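PDB 5HSX: putative alpha-ketoglutarate-dependent taurine dioxygenase from Burkholderia xenovorans, which probably acts as an iron(II)- and 2-oxoglutarate-dependent dioxygenase of the TauD/TfdA family. Local coordinates for residues Val130-Pro144 with Phe284-Pro298. Residues are numbered along the deposited sequence; the frame is centred on the assembly and turned at random.
Sequences VNPPWASILRGVTIP and FDRQLYRTTLVGDVP
Strands 135-140 and 287-293 run antiparallel as neighbours in the major sheet of the double-stranded beta-helix (cupin) fold of TauD/TfdA dioxygenases, and their register shifts by one residue at a classic beta bulge. Two residues, V141 and T142, stand opposite the single Q287, whose O takes both amides: V141 N at 3.0 Å, nearly in line with the C=O, and T142 N on a lone pair. Q287 N bonds back to T142 O at 2.8 Å. Between I137 and T291, and again between R139 and Y289, amide and carbonyl bond reciprocally.

Side chains leave the sheet in two directions. On the side of I137, R139 and T291, where helix 69-77 packs, the extended R139 chain lays its guanidinium across the Y289 side chain, the planes 22° apart. Y289 CD2 lies over one guanidinium face, and R139 NH1 comes within 3.5 Å of Y289 CB while hydrogen-bonding to H69 and H72. V141 CG2 meets the edge of the same ring, 3.6 Å from Y289 CD2. The opposite side carries L138, R290 and L288; L138 CG stands anti to its amide nitrogen (chi1 177°), bringing CD1 to 3.7 Å from L288 CB. A turn at chi3 lets R290 NH1 hydrogen-bond to V320 O in helix 313-322.

Next to A135, W134 N bonds to L293 O, with the angle at hydrogen down to 131°. The L293 side chain runs along the indole of W134, L293 CD1 3.5 Å from W134 CZ2. Water then replaces direct pairing: one molecule accepts from G295 N and donates to N131 O, and a second accepts from N131 ND2 and donates to G295 O, at 2.8 Å from each.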
# COMPACT_ATOMS: atom_id res chain seq x y z
N VAL B 130 17.83 -22.75 4.91
CA VAL B 130 17.02 -23.75 5.60
C VAL B 130 16.50 -23.21 6.93
O VAL B 130 15.44 -23.63 7.40
CB VAL B 130 17.80 -25.06 5.79
CG1 VAL B 130 18.90 -24.90 6.81
CG2 VAL B 130 16.85 -26.19 6.18
N ASN B 131 17.23 -22.28 7.56
CA ASN B 131 16.81 -21.65 8.81
C ASN B 131 16.76 -20.13 8.62
O ASN B 131 17.69 -19.41 9.03
CB ASN B 131 17.75 -22.04 9.95
CG ASN B 131 19.20 -21.70 9.65
OD1 ASN B 131 19.65 -21.78 8.50
ND2 ASN B 131 19.93 -21.29 10.67
N PRO B 132 15.70 -19.61 8.02
CA PRO B 132 15.61 -18.16 7.83
C PRO B 132 15.53 -17.45 9.17
O PRO B 132 15.03 -18.01 10.17
CB PRO B 132 14.30 -17.98 7.03
CG PRO B 132 14.08 -19.34 6.38
CD PRO B 132 14.55 -20.32 7.42
N PRO B 133 16.02 -16.20 9.25
CA PRO B 133 15.95 -15.47 10.52
C PRO B 133 14.49 -15.26 10.92
O PRO B 133 13.63 -15.00 10.08
CB PRO B 133 16.64 -14.14 10.20
CG PRO B 133 16.52 -13.99 8.71
CD PRO B 133 16.65 -15.40 8.18
N TRP B 134 14.22 -15.39 12.22
CA TRP B 134 12.82 -15.27 12.62
C TRP B 134 12.36 -13.82 12.73
O TRP B 134 11.16 -13.57 12.66
CB TRP B 134 12.58 -16.02 13.94
CG TRP B 134 13.00 -15.33 15.21
CD1 TRP B 134 14.18 -15.48 15.89
CD2 TRP B 134 12.20 -14.43 15.99
NE1 TRP B 134 14.17 -14.72 17.04
CE2 TRP B 134 12.97 -14.06 17.12
CE3 TRP B 134 10.91 -13.90 15.85
CZ2 TRP B 134 12.49 -13.18 18.09
CZ3 TRP B 134 10.44 -13.03 16.81
CH2 TRP B 134 11.23 -12.68 17.92
N ALA B 135 13.28 -12.87 12.87
CA ALA B 135 12.89 -11.47 13.03
C ALA B 135 14.02 -10.57 12.57
O ALA B 135 15.18 -10.98 12.53
CB ALA B 135 12.53 -11.14 14.48
N SER B 136 13.66 -9.34 12.25
CA SER B 136 14.65 -8.31 11.97
C SER B 136 14.26 -7.03 12.69
O SER B 136 13.07 -6.77 12.92
CB SER B 136 14.79 -8.05 10.46
OG SER B 136 14.65 -9.26 9.71
N ILE B 137 15.26 -6.23 13.03
CA ILE B 137 15.07 -4.94 13.68
C ILE B 137 15.82 -3.90 12.86
O ILE B 137 17.06 -3.91 12.82
CB ILE B 137 15.57 -4.96 15.13
CG1 ILE B 137 14.78 -5.99 15.93
CG2 ILE B 137 15.46 -3.56 15.75
CD1 ILE B 137 15.42 -6.38 17.22
N LEU B 138 15.08 -3.01 12.21
CA LEU B 138 15.62 -2.04 11.27
C LEU B 138 15.42 -0.64 11.84
O LEU B 138 14.29 -0.26 12.16
CB LEU B 138 14.90 -2.17 9.93
CG LEU B 138 15.24 -1.22 8.79
CD1 LEU B 138 16.69 -1.39 8.36
CD2 LEU B 138 14.27 -1.50 7.62
N ARG B 139 16.51 0.13 11.97
CA ARG B 139 16.42 1.49 12.51
C ARG B 139 16.84 2.52 11.47
O ARG B 139 17.78 2.30 10.69
CB ARG B 139 17.26 1.63 13.80
CG ARG B 139 18.76 1.94 13.61
CD ARG B 139 19.47 1.98 14.97
NE ARG B 139 20.66 2.82 14.94
CZ ARG B 139 21.89 2.38 14.70
NH1 ARG B 139 22.11 1.09 14.48
NH2 ARG B 139 22.91 3.23 14.69
N GLY B 140 16.14 3.65 11.45
CA GLY B 140 16.40 4.71 10.49
C GLY B 140 17.21 5.83 11.10
O GLY B 140 16.80 6.44 12.09
N VAL B 141 18.37 6.10 10.51
CA VAL B 141 19.28 7.13 11.00
C VAL B 141 19.19 8.40 10.16
O VAL B 141 18.98 9.49 10.70
CB VAL B 141 20.73 6.59 11.03
CG1 VAL B 141 21.71 7.72 11.35
CG2 VAL B 141 20.83 5.46 12.06
N THR B 142 19.36 8.28 8.85
CA THR B 142 19.20 9.39 7.92
C THR B 142 18.00 9.07 7.05
O THR B 142 18.03 8.11 6.27
CB THR B 142 20.46 9.60 7.09
OG1 THR B 142 21.58 9.75 7.97
CG2 THR B 142 20.33 10.84 6.22
N ILE B 143 16.92 9.83 7.21
CA ILE B 143 15.65 9.47 6.60
C ILE B 143 15.13 10.64 5.78
O ILE B 143 15.03 11.76 6.29
CB ILE B 143 14.62 9.04 7.67
CG1 ILE B 143 15.06 7.73 8.35
CG2 ILE B 143 13.24 8.94 7.05
CD1 ILE B 143 15.21 6.54 7.41
N PRO B 144 14.78 10.41 4.51
CA PRO B 144 14.30 11.51 3.67
C PRO B 144 12.99 12.07 4.19
O PRO B 144 12.18 11.34 4.79
CB PRO B 144 14.11 10.84 2.30
CG PRO B 144 15.03 9.64 2.33
CD PRO B 144 14.99 9.16 3.76
N PHE B 284 17.34 12.57 -1.98
CA PHE B 284 17.61 12.48 -0.56
C PHE B 284 18.49 11.29 -0.21
O PHE B 284 18.36 10.21 -0.78
CB PHE B 284 16.30 12.37 0.22
CG PHE B 284 15.29 13.43 -0.09
CD1 PHE B 284 14.02 13.09 -0.55
CD2 PHE B 284 15.60 14.77 0.09
CE1 PHE B 284 13.08 14.07 -0.83
CE2 PHE B 284 14.66 15.76 -0.20
CZ PHE B 284 13.40 15.40 -0.65
N ASP B 285 19.37 11.49 0.77
CA ASP B 285 20.16 10.40 1.31
C ASP B 285 19.31 9.58 2.28
O ASP B 285 18.37 10.09 2.89
CB ASP B 285 21.40 10.93 2.03
CG ASP B 285 22.48 11.37 1.06
OD1 ASP B 285 22.14 11.71 -0.10
OD2 ASP B 285 23.66 11.39 1.45
N ARG B 286 19.65 8.30 2.41
CA ARG B 286 18.87 7.38 3.22
C ARG B 286 19.81 6.35 3.82
O ARG B 286 20.48 5.63 3.08
CB ARG B 286 17.78 6.70 2.39
CG ARG B 286 16.78 5.86 3.17
CD ARG B 286 15.67 5.39 2.24
NE ARG B 286 14.59 4.67 2.90
CZ ARG B 286 14.53 3.34 2.99
NH1 ARG B 286 15.50 2.60 2.47
NH2 ARG B 286 13.50 2.75 3.60
N GLN B 287 19.87 6.29 5.15
CA GLN B 287 20.77 5.38 5.85
C GLN B 287 20.00 4.70 6.97
O GLN B 287 19.50 5.38 7.88
CB GLN B 287 21.99 6.11 6.42
CG GLN B 287 22.93 5.19 7.21
CD GLN B 287 23.71 4.23 6.33
OE1 GLN B 287 24.45 4.64 5.44
NE2 GLN B 287 23.54 2.93 6.57
N LEU B 288 19.90 3.38 6.91
CA LEU B 288 19.31 2.59 7.97
C LEU B 288 20.30 1.50 8.37
O LEU B 288 21.28 1.23 7.66
CB LEU B 288 17.97 1.96 7.53
CG LEU B 288 16.85 2.92 7.11
CD1 LEU B 288 16.93 3.23 5.62
CD2 LEU B 288 15.48 2.34 7.48
N TYR B 289 20.04 0.88 9.52
CA TYR B 289 20.85 -0.24 9.99
C TYR B 289 19.92 -1.33 10.48
O TYR B 289 18.88 -1.04 11.07
CB TYR B 289 21.82 0.18 11.10
CG TYR B 289 22.83 1.19 10.64
CD1 TYR B 289 23.98 0.79 9.96
CD2 TYR B 289 22.63 2.55 10.85
CE1 TYR B 289 24.91 1.73 9.51
CE2 TYR B 289 23.54 3.48 10.41
CZ TYR B 289 24.68 3.07 9.75
OH TYR B 289 25.58 4.01 9.32
N ARG B 290 20.30 -2.58 10.22
CA ARG B 290 19.46 -3.72 10.51
C ARG B 290 20.24 -4.75 11.32
O ARG B 290 21.43 -4.98 11.08
CB ARG B 290 18.91 -4.39 9.23
CG ARG B 290 18.14 -5.68 9.50
CD ARG B 290 17.43 -6.28 8.30
NE ARG B 290 18.17 -6.21 7.05
CZ ARG B 290 19.16 -7.03 6.70
NH1 ARG B 290 19.57 -7.99 7.51
NH2 ARG B 290 19.75 -6.88 5.52
N THR B 291 19.57 -5.34 12.29
CA THR B 291 20.02 -6.57 12.92
C THR B 291 18.97 -7.64 12.64
O THR B 291 17.81 -7.32 12.37
CB THR B 291 20.20 -6.40 14.43
OG1 THR B 291 18.95 -5.98 15.00
CG2 THR B 291 21.27 -5.35 14.73
N THR B 292 19.38 -8.91 12.66
CA THR B 292 18.38 -9.96 12.52
C THR B 292 18.68 -11.07 13.51
O THR B 292 19.81 -11.24 13.98
CB THR B 292 18.28 -10.52 11.07
OG1 THR B 292 19.27 -11.51 10.83
CG2 THR B 292 18.43 -9.42 10.02
N LEU B 293 17.63 -11.80 13.86
CA LEU B 293 17.68 -12.80 14.91
C LEU B 293 17.61 -14.19 14.29
O LEU B 293 16.77 -14.45 13.42
CB LEU B 293 16.53 -12.60 15.90
CG LEU B 293 16.47 -11.21 16.55
CD1 LEU B 293 15.30 -11.14 17.54
CD2 LEU B 293 17.78 -10.87 17.25
N VAL B 294 18.49 -15.09 14.76
CA VAL B 294 18.59 -16.44 14.22
C VAL B 294 17.29 -17.21 14.44
O VAL B 294 16.75 -17.23 15.55
CB VAL B 294 19.78 -17.16 14.88
CG1 VAL B 294 19.88 -18.62 14.42
CG2 VAL B 294 21.09 -16.41 14.61
N GLY B 295 16.79 -17.84 13.38
CA GLY B 295 15.56 -18.60 13.44
C GLY B 295 15.81 -20.10 13.35
O GLY B 295 16.93 -20.56 13.13
N ASP B 296 14.74 -20.85 13.55
CA ASP B 296 14.78 -22.31 13.50
C ASP B 296 14.35 -22.80 12.12
O ASP B 296 13.97 -22.03 11.24
CB ASP B 296 13.90 -22.89 14.60
CG ASP B 296 14.57 -22.87 15.96
OD1 ASP B 296 15.78 -23.19 16.04
OD2 ASP B 296 13.90 -22.52 16.96
N VAL B 297 14.41 -24.12 11.92
CA VAL B 297 14.00 -24.72 10.65
C VAL B 297 12.47 -24.73 10.59
O VAL B 297 11.82 -25.19 11.54
CB VAL B 297 14.57 -26.13 10.52
CG1 VAL B 297 14.06 -26.82 9.25
CG2 VAL B 297 16.09 -26.09 10.55
N PRO B 298 11.86 -24.22 9.52
CA PRO B 298 10.39 -24.24 9.42
C PRO B 298 9.83 -25.65 9.40
O PRO B 298 10.50 -26.62 9.02
CB PRO B 298 10.11 -23.53 8.09
CG PRO B 298 11.31 -22.63 7.89
CD PRO B 298 12.47 -23.45 8.41
O HOH W 1 18.59 -17.77 10.95
O HOH W 2 19.24 -22.14 13.25
O HOH W 3 12.97 -19.44 10.73
O HOH W 4 16.90 -15.84 17.93